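ATP-dependent DNA ligase (Mycobacterium tuberculosis, PDB 6NHZ) joins DNA ends at the expense of ATP and probably, together with Ku, repairs double-strand breaks by non-homologous end joining. Local coordinates at residues A27-W32 with I166-D171; D33-L38 with L48-G53; E193-G198 with A273-V278; L248-S253 with Y269-L274. The protein carries 1 engineered substitution. All coordinates share one frame; numbering follows the deposited sequence.

Interaction 1: A27-W32 with I166-D171. Engineered in segment 27-32: M31 (natural residue Lys). With ATP (adenosine-5'-triphosphate), chain B.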
# COMPACT_ATOMS: atom_id res chain seq x y z
N ALA A 27 13.29 -12.01 -10.42
CA ALA A 27 11.95 -12.51 -10.14
C ALA A 27 10.98 -11.33 -10.13
O ALA A 27 11.16 -10.40 -9.34
CB ALA A 27 11.93 -13.21 -8.79
N PHE A 28 9.95 -11.39 -10.97
CA PHE A 28 8.99 -10.29 -11.06
C PHE A 28 7.76 -10.62 -10.22
O PHE A 28 6.98 -11.50 -10.56
CB PHE A 28 8.63 -10.02 -12.51
CG PHE A 28 9.83 -9.74 -13.37
CD1 PHE A 28 10.67 -8.68 -13.07
CD2 PHE A 28 10.13 -10.54 -14.45
CE1 PHE A 28 11.78 -8.41 -13.84
CE2 PHE A 28 11.26 -10.28 -15.24
CZ PHE A 28 12.08 -9.21 -14.94
N GLU A 29 7.59 -9.92 -9.10
CA GLU A 29 6.40 -10.03 -8.28
C GLU A 29 5.43 -8.89 -8.55
O GLU A 29 5.83 -7.77 -8.87
CB GLU A 29 6.76 -10.02 -6.79
CG GLU A 29 7.59 -11.20 -6.33
CD GLU A 29 7.82 -11.18 -4.84
OE1 GLU A 29 7.01 -10.54 -4.12
OE2 GLU A 29 8.78 -11.81 -4.36
N GLY A 30 4.14 -9.15 -8.36
CA GLY A 30 3.19 -8.06 -8.28
C GLY A 30 3.40 -7.21 -7.03
O GLY A 30 3.85 -7.69 -5.98
N MET A 31 3.11 -5.92 -7.15
CA MET A 31 3.20 -4.99 -6.03
C MET A 31 1.82 -4.85 -5.39
O MET A 31 0.88 -4.44 -6.07
CB MET A 31 3.73 -3.63 -6.49
CG MET A 31 3.81 -2.60 -5.38
SD MET A 31 4.24 -0.92 -6.02
CE MET A 31 5.87 -1.21 -6.68
N TRP A 32 1.72 -5.21 -4.10
CA TRP A 32 0.45 -5.32 -3.38
C TRP A 32 0.26 -4.09 -2.50
O TRP A 32 1.08 -3.82 -1.61
CB TRP A 32 0.42 -6.60 -2.53
CG TRP A 32 0.92 -7.82 -3.26
CD1 TRP A 32 1.92 -8.67 -2.88
CD2 TRP A 32 0.48 -8.28 -4.55
NE1 TRP A 32 2.11 -9.64 -3.84
CE2 TRP A 32 1.24 -9.41 -4.88
CE3 TRP A 32 -0.49 -7.84 -5.45
CZ2 TRP A 32 1.06 -10.11 -6.07
CZ3 TRP A 32 -0.67 -8.53 -6.63
CH2 TRP A 32 0.10 -9.65 -6.93
N ILE A 166 7.53 -5.48 -8.35
CA ILE A 166 8.83 -5.46 -7.68
C ILE A 166 9.66 -6.61 -8.23
O ILE A 166 9.27 -7.79 -8.12
CB ILE A 166 8.70 -5.52 -6.15
CG1 ILE A 166 7.78 -4.39 -5.67
CG2 ILE A 166 10.10 -5.44 -5.51
CD1 ILE A 166 8.01 -4.01 -4.22
N ALA A 167 10.77 -6.26 -8.86
CA ALA A 167 11.76 -7.20 -9.35
C ALA A 167 12.77 -7.47 -8.24
O ALA A 167 13.37 -6.54 -7.69
CB ALA A 167 12.47 -6.62 -10.57
N LYS A 168 12.97 -8.74 -7.92
CA LYS A 168 13.92 -9.12 -6.89
C LYS A 168 14.98 -10.00 -7.53
O LYS A 168 14.65 -10.97 -8.22
CB LYS A 168 13.21 -9.84 -5.74
CG LYS A 168 12.05 -9.00 -5.16
CD LYS A 168 11.34 -9.68 -4.00
CE LYS A 168 10.18 -8.82 -3.51
NZ LYS A 168 9.38 -9.53 -2.46
N ARG A 169 16.26 -9.63 -7.35
CA ARG A 169 17.31 -10.38 -8.03
C ARG A 169 17.36 -11.80 -7.48
O ARG A 169 17.39 -12.00 -6.26
CB ARG A 169 18.68 -9.69 -7.90
CG ARG A 169 19.53 -9.76 -9.18
CD ARG A 169 20.91 -9.01 -9.04
NE ARG A 169 21.61 -9.39 -7.83
CZ ARG A 169 21.98 -8.54 -6.86
NH1 ARG A 169 21.73 -7.24 -6.96
NH2 ARG A 169 22.60 -9.01 -5.79
N ARG A 170 17.35 -12.78 -8.39
CA ARG A 170 17.24 -14.17 -7.98
C ARG A 170 18.41 -14.63 -7.12
O ARG A 170 18.26 -15.55 -6.31
CB ARG A 170 17.10 -15.04 -9.23
CG ARG A 170 15.80 -14.73 -10.00
CD ARG A 170 15.56 -15.68 -11.18
NE ARG A 170 14.25 -15.52 -11.81
CZ ARG A 170 13.15 -16.20 -11.46
NH1 ARG A 170 13.19 -17.09 -10.48
NH2 ARG A 170 12.01 -15.98 -12.10
N ASP A 171 19.58 -14.02 -7.26
CA ASP A 171 20.69 -14.46 -6.43
C ASP A 171 20.80 -13.70 -5.10
O ASP A 171 21.78 -13.91 -4.38
CB ASP A 171 22.01 -14.34 -7.21
CG ASP A 171 22.42 -12.92 -7.47
OD1 ASP A 171 23.46 -12.74 -8.11
OD2 ASP A 171 21.72 -11.97 -7.03
PG ATP B . 8.75 2.47 0.99
O1G ATP B . 9.58 1.73 -0.02
O2G ATP B . 9.56 3.25 1.97
O3G ATP B . 7.66 1.64 1.64
PB ATP B . 6.41 3.79 -0.13
O1B ATP B . 6.28 4.99 -1.04
O2B ATP B . 5.58 3.64 1.12
O3B ATP B . 7.99 3.67 0.19
PA ATP B . 5.96 2.44 -2.60
O1A ATP B . 6.98 3.33 -3.27
O2A ATP B . 4.50 2.56 -2.94
O3A ATP B . 6.14 2.48 -1.01
O5' ATP B . 6.38 0.88 -2.79
C5' ATP B . 5.36 -0.09 -2.59
C4' ATP B . 5.35 -0.55 -1.12
O4' ATP B . 4.64 -1.78 -0.95
C3' ATP B . 6.75 -0.81 -0.61
O3' ATP B . 6.74 -0.58 0.80
C2' ATP B . 6.90 -2.30 -0.79
O2' ATP B . 7.92 -2.77 0.10
C1' ATP B . 5.51 -2.83 -0.47
N9 ATP B . 5.26 -4.03 -1.30
C8 ATP B . 4.15 -4.26 -2.03
N7 ATP B . 4.24 -5.44 -2.69
C5 ATP B . 5.43 -5.97 -2.39
C6 ATP B . 6.17 -7.21 -2.74
N6 ATP B . 5.65 -8.12 -3.59
N1 ATP B . 7.39 -7.37 -2.20
C2 ATP B . 7.95 -6.48 -1.36
N3 ATP B . 7.34 -5.34 -1.00
C4 ATP B . 6.10 -5.04 -1.47
O HOH W 1 10.73 -13.55 -13.02
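A27 to E29 pair antiparallel with I166 to K168: the short strand axes come within 4.7 Å at 148°, and two pairs of N-H...O=C bonds bracket the non-hydrogen-bonded pair F28–A167. On one face the F28 ring meets A167 with its edge, CD1 lying 3.7 Å from A167 CB. On the other, E29 and K168 converge at the N1/N6 edge of the adenine, close to its plane. K168 NZ forms a salt bridge to E29 OE2 (3.0 Å; its hydrogen bonds are weak), and OE2 also bonds Y124. Both also read the base edge with the backbone of G30 and W32: E29 OE1 takes a nearly straight bond from ATP N6 (2.8 Å, 175°), K168 NZ donates to ATP N1 (2.9 Å), W32 N donates to ATP N7, and G30 O takes a second bond from N6. I166 CD1 lies over one face of the purine, 3.5 Å from ATP C4. Engineered M31 (natural Lys), CG anti to its own N (chi1 178°), bends at chi3 to lay CE 3.8 Å from I166 CG1. The R170 guanidinium puts one face over A27 CA, with NH1 hydrogen-bonded to Q125 OE1. These contacts form the adenine-recognition part of an ATP-dependent DNA ligase's nucleotide pocket.

Interaction 2: D33-L38 with L48-G53. With ATP (adenosine-5'-triphosphate), chain B.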
# COMPACT_ATOMS: atom_id res chain seq x y z
N ASP A 33 -0.80 -3.33 -2.75
CA ASP A 33 -1.07 -2.14 -1.94
C ASP A 33 -1.79 -2.58 -0.68
O ASP A 33 -3.02 -2.66 -0.65
CB ASP A 33 -1.89 -1.11 -2.71
CG ASP A 33 -1.76 0.28 -2.14
OD1 ASP A 33 -1.08 0.45 -1.10
OD2 ASP A 33 -2.34 1.22 -2.71
N GLY A 34 -1.02 -2.89 0.36
CA GLY A 34 -1.59 -3.30 1.64
C GLY A 34 -0.73 -2.80 2.76
O GLY A 34 -0.17 -1.70 2.69
N TYR A 35 -0.62 -3.61 3.82
CA TYR A 35 0.22 -3.33 4.97
C TYR A 35 1.33 -4.37 5.00
O TYR A 35 1.06 -5.57 4.95
CB TYR A 35 -0.63 -3.39 6.25
CG TYR A 35 0.02 -2.93 7.54
CD1 TYR A 35 0.37 -3.85 8.52
CD2 TYR A 35 0.22 -1.58 7.81
CE1 TYR A 35 0.93 -3.45 9.72
CE2 TYR A 35 0.79 -1.17 9.02
CZ TYR A 35 1.14 -2.12 9.97
OH TYR A 35 1.69 -1.76 11.17
N ARG A 36 2.58 -3.90 5.07
CA ARG A 36 3.72 -4.81 5.13
C ARG A 36 3.77 -5.51 6.49
O ARG A 36 3.65 -4.87 7.54
CB ARG A 36 5.01 -4.02 4.89
CG ARG A 36 6.28 -4.86 4.81
CD ARG A 36 6.34 -5.65 3.52
NE ARG A 36 7.60 -6.37 3.40
CZ ARG A 36 8.73 -5.80 2.97
NH1 ARG A 36 8.73 -4.52 2.63
NH2 ARG A 36 9.85 -6.52 2.89
N LEU A 37 3.94 -6.84 6.48
CA LEU A 37 4.00 -7.61 7.71
C LEU A 37 5.09 -8.67 7.69
O LEU A 37 5.30 -9.35 6.68
CB LEU A 37 2.67 -8.34 7.98
CG LEU A 37 1.46 -7.59 8.52
CD1 LEU A 37 0.34 -8.63 8.76
CD2 LEU A 37 1.82 -6.84 9.80
N LEU A 38 5.77 -8.82 8.82
CA LEU A 38 6.58 -10.00 9.11
C LEU A 38 5.76 -10.90 10.02
O LEU A 38 5.07 -10.42 10.92
CB LEU A 38 7.90 -9.64 9.78
CG LEU A 38 8.80 -8.72 8.95
CD1 LEU A 38 9.99 -8.19 9.75
CD2 LEU A 38 9.25 -9.48 7.72
N LEU A 48 2.63 -11.13 14.73
CA LEU A 48 2.77 -10.19 13.63
C LEU A 48 3.66 -9.04 14.04
O LEU A 48 3.62 -8.59 15.19
CB LEU A 48 1.42 -9.65 13.17
CG LEU A 48 0.41 -10.76 12.91
CD1 LEU A 48 -0.93 -10.17 12.53
CD2 LEU A 48 0.93 -11.66 11.81
N ARG A 49 4.43 -8.55 13.09
CA ARG A 49 5.44 -7.56 13.38
C ARG A 49 5.34 -6.52 12.29
O ARG A 49 5.38 -6.86 11.09
CB ARG A 49 6.82 -8.22 13.44
CG ARG A 49 7.76 -7.63 14.45
CD ARG A 49 9.11 -8.32 14.42
NE ARG A 49 10.18 -7.32 14.40
CZ ARG A 49 10.50 -6.54 15.42
NH1 ARG A 49 9.84 -6.65 16.57
NH2 ARG A 49 11.47 -5.65 15.29
N SER A 50 5.12 -5.27 12.69
CA SER A 50 5.03 -4.21 11.70
C SER A 50 6.41 -3.89 11.16
O SER A 50 7.44 -4.33 11.67
CB SER A 50 4.40 -2.96 12.32
OG SER A 50 5.15 -2.50 13.44
N ARG A 51 6.42 -3.09 10.10
CA ARG A 51 7.68 -2.55 9.60
C ARG A 51 8.39 -1.71 10.66
O ARG A 51 9.62 -1.81 10.82
CB ARG A 51 7.41 -1.72 8.36
CG ARG A 51 8.55 -0.84 7.99
CD ARG A 51 8.27 -0.31 6.62
NE ARG A 51 9.17 0.76 6.23
CZ ARG A 51 9.08 1.38 5.06
NH1 ARG A 51 8.14 1.01 4.20
NH2 ARG A 51 9.92 2.35 4.74
N SER A 52 7.65 -0.89 11.40
CA SER A 52 8.24 -0.12 12.49
C SER A 52 8.85 -0.99 13.58
O SER A 52 9.47 -0.45 14.50
CB SER A 52 7.19 0.80 13.11
OG SER A 52 6.33 0.08 13.97
N GLY A 53 8.66 -2.31 13.52
CA GLY A 53 9.27 -3.21 14.48
C GLY A 53 8.49 -3.38 15.76
O GLY A 53 9.09 -3.51 16.83
PG ATP B . 8.75 2.47 0.99
O1G ATP B . 9.58 1.73 -0.02
O2G ATP B . 9.56 3.25 1.97
O3G ATP B . 7.66 1.64 1.64
PB ATP B . 6.41 3.79 -0.13
O1B ATP B . 6.28 4.99 -1.04
O2B ATP B . 5.58 3.64 1.12
O3B ATP B . 7.99 3.67 0.19
PA ATP B . 5.96 2.44 -2.60
O1A ATP B . 6.98 3.33 -3.27
O2A ATP B . 4.50 2.56 -2.94
O3A ATP B . 6.14 2.48 -1.01
O5' ATP B . 6.38 0.88 -2.79
C5' ATP B . 5.36 -0.09 -2.59
C4' ATP B . 5.35 -0.55 -1.12
O4' ATP B . 4.64 -1.78 -0.95
C3' ATP B . 6.75 -0.81 -0.61
O3' ATP B . 6.74 -0.58 0.80
C2' ATP B . 6.90 -2.30 -0.79
O2' ATP B . 7.92 -2.77 0.10
C1' ATP B . 5.51 -2.83 -0.47
N9 ATP B . 5.26 -4.03 -1.30
C8 ATP B . 4.15 -4.26 -2.03
N7 ATP B . 4.24 -5.44 -2.69
C5 ATP B . 5.43 -5.97 -2.39
C6 ATP B . 6.17 -7.21 -2.74
N6 ATP B . 5.65 -8.12 -3.59
N1 ATP B . 7.39 -7.37 -2.20
C2 ATP B . 7.95 -6.48 -1.36
N3 ATP B . 7.34 -5.34 -1.00
C4 ATP B . 6.10 -5.04 -1.47
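The β-hairpin of strands 35-42 and 45-49 forms one end of the five-stranded antiparallel sheet in the ligase domain, and past its paired part the two segments splay apart toward ATP. L38 and R49 make an antiparallel hydrogen-bonded pair: L38 N donates to R49 O (3.0 Å) and R49 N to L38 O (2.9 Å). CA separations then widen, from 5.0 Å at L38–R49 to 6.4 Å at R36–R51, as the second segment enters a type I turn from S50 to G53. Y35 spans this widening: with CG anti to its backbone N (chi1 -171°), its ring swings out across the gap, bringing OH 3.2 Å from S50 CB. S50 OG is hydrogen-bonded to S52 OG inside the turn and also to the backbone N of R54. L37 CD1 and L48 CD1 make a looser apolar contact. Two arginines carry the hairpin to the nucleotide. R36, bent at chi2, has ATP N3 over one face of its guanidinium, which is also held by M11 O and a salt bridge to D78. R51 runs extended from CG to NE and meets the γ-phosphate with its guanidinium edge, the phosphorus lying in the guanidinium plane. Two N-H groups grip that phosphate: R51 NH1 donates to ATP O3G at 2.7 Å, and R51 NH2 to ATP O2G at 2.9 Å.

Interaction 3: E193-G198 with A273-V278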
# COMPACT_ATOMS: atom_id res chain seq x y z
N GLU A 193 0.44 14.00 -2.82
CA GLU A 193 -0.20 14.43 -1.58
C GLU A 193 -0.94 15.75 -1.80
O GLU A 193 -0.46 16.62 -2.52
CB GLU A 193 0.83 14.60 -0.46
CG GLU A 193 1.39 13.30 0.08
CD GLU A 193 2.79 13.45 0.64
OE1 GLU A 193 3.24 14.60 0.81
OE2 GLU A 193 3.43 12.42 0.90
N VAL A 194 -2.11 15.88 -1.17
CA VAL A 194 -2.95 17.06 -1.32
C VAL A 194 -3.55 17.45 0.03
O VAL A 194 -3.61 16.65 0.96
CB VAL A 194 -4.09 16.83 -2.33
CG1 VAL A 194 -3.54 16.63 -3.74
CG2 VAL A 194 -4.94 15.64 -1.90
N VAL A 195 -4.01 18.70 0.11
CA VAL A 195 -4.73 19.20 1.28
C VAL A 195 -6.20 19.33 0.92
O VAL A 195 -6.55 19.84 -0.16
CB VAL A 195 -4.14 20.53 1.78
CG1 VAL A 195 -4.92 21.08 2.94
CG2 VAL A 195 -2.68 20.34 2.18
N ILE A 196 -7.07 18.82 1.78
CA ILE A 196 -8.51 18.87 1.54
C ILE A 196 -9.01 20.26 1.90
O ILE A 196 -8.72 20.77 2.99
CB ILE A 196 -9.25 17.79 2.33
CG1 ILE A 196 -8.65 16.42 2.02
CG2 ILE A 196 -10.74 17.80 1.99
CD1 ILE A 196 -8.73 16.08 0.56
N GLY A 197 -9.76 20.87 0.98
CA GLY A 197 -10.20 22.24 1.14
C GLY A 197 -11.71 22.39 1.21
O GLY A 197 -12.22 23.45 1.60
N GLY A 198 -12.42 21.34 0.83
CA GLY A 198 -13.87 21.33 0.91
C GLY A 198 -14.38 19.96 0.51
O GLY A 198 -13.61 19.09 0.07
N ALA A 273 -6.48 21.46 6.73
CA ALA A 273 -5.78 20.69 7.76
C ALA A 273 -5.50 19.25 7.37
O ALA A 273 -4.41 18.75 7.63
CB ALA A 273 -6.58 20.72 9.08
N LEU A 274 -6.47 18.57 6.77
CA LEU A 274 -6.30 17.16 6.43
C LEU A 274 -5.44 17.00 5.18
O LEU A 274 -5.69 17.64 4.15
CB LEU A 274 -7.65 16.48 6.23
CG LEU A 274 -8.58 16.42 7.45
CD1 LEU A 274 -9.99 16.05 7.06
CD2 LEU A 274 -8.03 15.45 8.47
N VAL A 275 -4.41 16.15 5.28
CA VAL A 275 -3.60 15.74 4.14
C VAL A 275 -4.05 14.37 3.68
O VAL A 275 -4.15 13.44 4.49
CB VAL A 275 -2.10 15.73 4.48
CG1 VAL A 275 -1.31 15.22 3.29
CG2 VAL A 275 -1.62 17.11 4.91
N ALA A 276 -4.33 14.23 2.39
CA ALA A 276 -4.70 12.96 1.77
C ALA A 276 -3.72 12.67 0.64
O ALA A 276 -2.83 13.47 0.33
CB ALA A 276 -6.14 12.98 1.25
N GLU A 277 -3.89 11.50 0.02
CA GLU A 277 -3.02 11.08 -1.07
C GLU A 277 -3.88 10.51 -2.18
O GLU A 277 -4.86 9.80 -1.92
CB GLU A 277 -1.99 10.05 -0.60
CG GLU A 277 -1.05 9.54 -1.70
CD GLU A 277 -0.29 8.27 -1.30
OE1 GLU A 277 0.01 7.44 -2.18
OE2 GLU A 277 0.01 8.12 -0.10
N VAL A 278 -3.53 10.84 -3.43
CA VAL A 278 -4.30 10.40 -4.58
C VAL A 278 -3.34 9.88 -5.65
O VAL A 278 -2.17 10.26 -5.72
CB VAL A 278 -5.19 11.52 -5.16
CG1 VAL A 278 -6.19 12.01 -4.12
CG2 VAL A 278 -4.32 12.67 -5.67
O HOH W 2 -8.59 20.05 5.70
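E193 to V195 run antiparallel to V275 to E277, with strand axes 4.6 Å apart at their closest and an angle of 130°, far enough from 180° to indicate strong twist. V194–A276 is the hydrogen-bonded pair: V194 N donates to A276 O and A276 N to V194 O, each at 2.9 Å. On either side of it, E193–E277 and V195–V275 are non-hydrogen-bonded pairs. The pairing is extended by I196, whose backbone N-H points straight at L274 O (N to O 3.0 Å, 168°). Farther on, the two segments are joined by a water that donates to I196 O and accepts from A273 N. Side chains pack on both faces. On one, V194 CG2 touches A276 CB and V278 CG1, while I196 comes to A276 with its far end, CD1 lying 4.1 Å from A276 CB. I196 CG1 is anti to the carbonyl carbon (chi1 -55°), which also sets it beside L274 CB at 4.3 Å. On the other face V195 CG2 meets V275 CG2, and V275 CG1 rests 3.6 Å from V194 O. The carboxylates of E193 and E277 share this second face without touching; E277 OE2 is held in salt bridges by R295 and R298, which probably offset the nearby like charge. Within the OB domain's curled sheet, strand 190-200 also pairs with 212-219, bringing M215 against V194 and V278. Strand 293-297 covers A276 and L274 through W294 and L297, and helix 236-245 packs on L274 through M244 and L245.

Interaction 4: L248-S253 with Y269-L274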
# COMPACT_ATOMS: atom_id res chain seq x y z
N LEU A 248 -13.68 20.98 11.29
CA LEU A 248 -12.92 21.88 10.44
C LEU A 248 -13.79 22.86 9.68
O LEU A 248 -13.23 23.74 9.01
CB LEU A 248 -12.06 21.07 9.46
CG LEU A 248 -11.25 19.93 10.10
CD1 LEU A 248 -10.38 19.22 9.08
CD2 LEU A 248 -10.40 20.47 11.25
N HIS A 249 -15.12 22.75 9.78
CA HIS A 249 -16.08 23.65 9.13
C HIS A 249 -15.62 25.10 9.19
O HIS A 249 -15.20 25.60 10.23
CB HIS A 249 -17.44 23.54 9.82
CG HIS A 249 -18.33 22.48 9.24
ND1 HIS A 249 -18.27 22.08 7.92
CD2 HIS A 249 -19.29 21.72 9.82
CE1 HIS A 249 -19.16 21.13 7.71
NE2 HIS A 249 -19.79 20.89 8.85
N THR A 250 -15.70 25.78 8.05
CA THR A 250 -15.38 27.21 8.00
C THR A 250 -16.14 27.83 6.84
O THR A 250 -16.42 27.16 5.84
CB THR A 250 -13.88 27.46 7.85
OG1 THR A 250 -13.61 28.86 8.01
CG2 THR A 250 -13.40 27.01 6.48
N ASP A 251 -16.50 29.10 6.99
CA ASP A 251 -17.18 29.81 5.90
C ASP A 251 -16.20 30.28 4.84
O ASP A 251 -16.57 30.40 3.66
CB ASP A 251 -17.97 31.00 6.45
CG ASP A 251 -19.09 30.60 7.40
OD1 ASP A 251 -19.39 31.39 8.33
OD2 ASP A 251 -19.66 29.50 7.24
N GLU A 252 -14.96 30.57 5.23
CA GLU A 252 -13.96 31.11 4.32
C GLU A 252 -13.36 30.00 3.47
O GLU A 252 -12.94 28.96 3.99
CB GLU A 252 -12.87 31.81 5.12
CG GLU A 252 -12.02 32.77 4.30
CD GLU A 252 -12.69 34.11 4.08
OE1 GLU A 252 -12.90 34.49 2.91
OE2 GLU A 252 -13.00 34.80 5.08
N SER A 253 -13.31 30.22 2.17
CA SER A 253 -12.65 29.27 1.29
C SER A 253 -11.13 29.34 1.50
O SER A 253 -10.58 30.43 1.68
CB SER A 253 -12.99 29.55 -0.17
OG SER A 253 -12.05 28.95 -1.03
N TYR A 269 -16.65 24.49 2.89
CA TYR A 269 -15.20 24.61 2.99
C TYR A 269 -14.73 24.15 4.37
O TYR A 269 -15.47 24.19 5.36
CB TYR A 269 -14.75 26.05 2.71
CG TYR A 269 -14.98 26.45 1.27
CD1 TYR A 269 -14.29 25.83 0.23
CD2 TYR A 269 -15.89 27.44 0.94
CE1 TYR A 269 -14.52 26.19 -1.10
CE2 TYR A 269 -16.12 27.80 -0.38
CZ TYR A 269 -15.43 27.18 -1.39
OH TYR A 269 -15.66 27.54 -2.71
N VAL A 270 -13.50 23.68 4.41
CA VAL A 270 -12.88 23.27 5.66
C VAL A 270 -11.55 24.00 5.79
O VAL A 270 -10.93 24.39 4.79
CB VAL A 270 -12.67 21.74 5.71
CG1 VAL A 270 -14.01 21.03 5.75
CG2 VAL A 270 -11.84 21.28 4.52
N LYS A 271 -11.14 24.22 7.02
CA LYS A 271 -9.80 24.72 7.23
C LYS A 271 -8.80 23.75 6.61
O LYS A 271 -9.03 22.53 6.64
CB LYS A 271 -9.53 24.91 8.72
CG LYS A 271 -10.42 25.98 9.33
CD LYS A 271 -10.40 25.98 10.83
CE LYS A 271 -11.19 27.15 11.36
NZ LYS A 271 -10.74 28.41 10.72
N PRO A 272 -7.73 24.25 5.98
CA PRO A 272 -6.82 23.36 5.25
C PRO A 272 -5.94 22.54 6.18
O PRO A 272 -4.77 22.88 6.37
CB PRO A 272 -5.99 24.33 4.41
CG PRO A 272 -6.01 25.61 5.20
CD PRO A 272 -7.36 25.67 5.85
N ALA A 273 -6.48 21.46 6.73
CA ALA A 273 -5.78 20.69 7.76
C ALA A 273 -5.50 19.25 7.37
O ALA A 273 -4.41 18.75 7.63
CB ALA A 273 -6.58 20.72 9.08
N LEU A 274 -6.47 18.57 6.77
CA LEU A 274 -6.30 17.16 6.43
C LEU A 274 -5.44 17.00 5.18
O LEU A 274 -5.69 17.64 4.15
CB LEU A 274 -7.65 16.48 6.23
CG LEU A 274 -8.58 16.42 7.45
CD1 LEU A 274 -9.99 16.05 7.06
CD2 LEU A 274 -8.03 15.45 8.47
O HOH W 3 -10.64 27.60 5.30
O HOH W 4 -13.43 29.24 -3.36
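Y269 reaches across to S253 along its whole side chain. Its CB lies 3.7 Å from E252 O. From there the ring, with CG anti to the carbonyl carbon (chi1 -67°), passes beneath S253: CG and CD2 meet S253 CA, while CE2 and CZ meet S253 CB. S253 CB sits 3.5 Å from the ring centroid and only 9° off the normal, a CH-π contact over the centre of the face. At the tip, Y269 OH and S253 OG bind one water, 2.9 Å and 2.7 Å away respectively, and S253 OG also bonds to the backbone N of F255. The other end of the contact is apolar. L248 CB abuts V270 CB, and L248 CD1 lies 3.7 Å from L274 CG and also touches A273 CB. Between these ends, T250 CG2 packs on the backbone at V270 C and K271 N. A second water links E252 O with V270 O. β-Pairing here is short, limited to H249–V270 and the backbone bond K271 N to L248 O (2.9 Å, 167°). The chemistry is consistent with a surface contact made largely of a CH-π contact and leucine packing, with two water bridges and little regular β-pairing.

In the fold
The contacts fall into two groups along the chain. Interactions 1 and 2, in the ligase domain, have centres 18 Å apart and lie on different sheets; interaction 2 is nested within the loop closed by interaction 1. Their segments 27-32 and 33-38 adjoin, so one continuous run leads from the adenine toward the hairpin whose R51 holds the γ-phosphate. Interactions 3 and 4 follow in the OB domain, with centres 11 Å apart, sharing A273 and L274 and one curled sheet, where G197 O lies 3.1 Å from V270 N, a probable hydrogen bond. Interaction 3 comes within about 7 Å of interaction 2 (nearest atoms), consistent with the closed domain conformation, whereas interaction 4 remains about 18 Å from it.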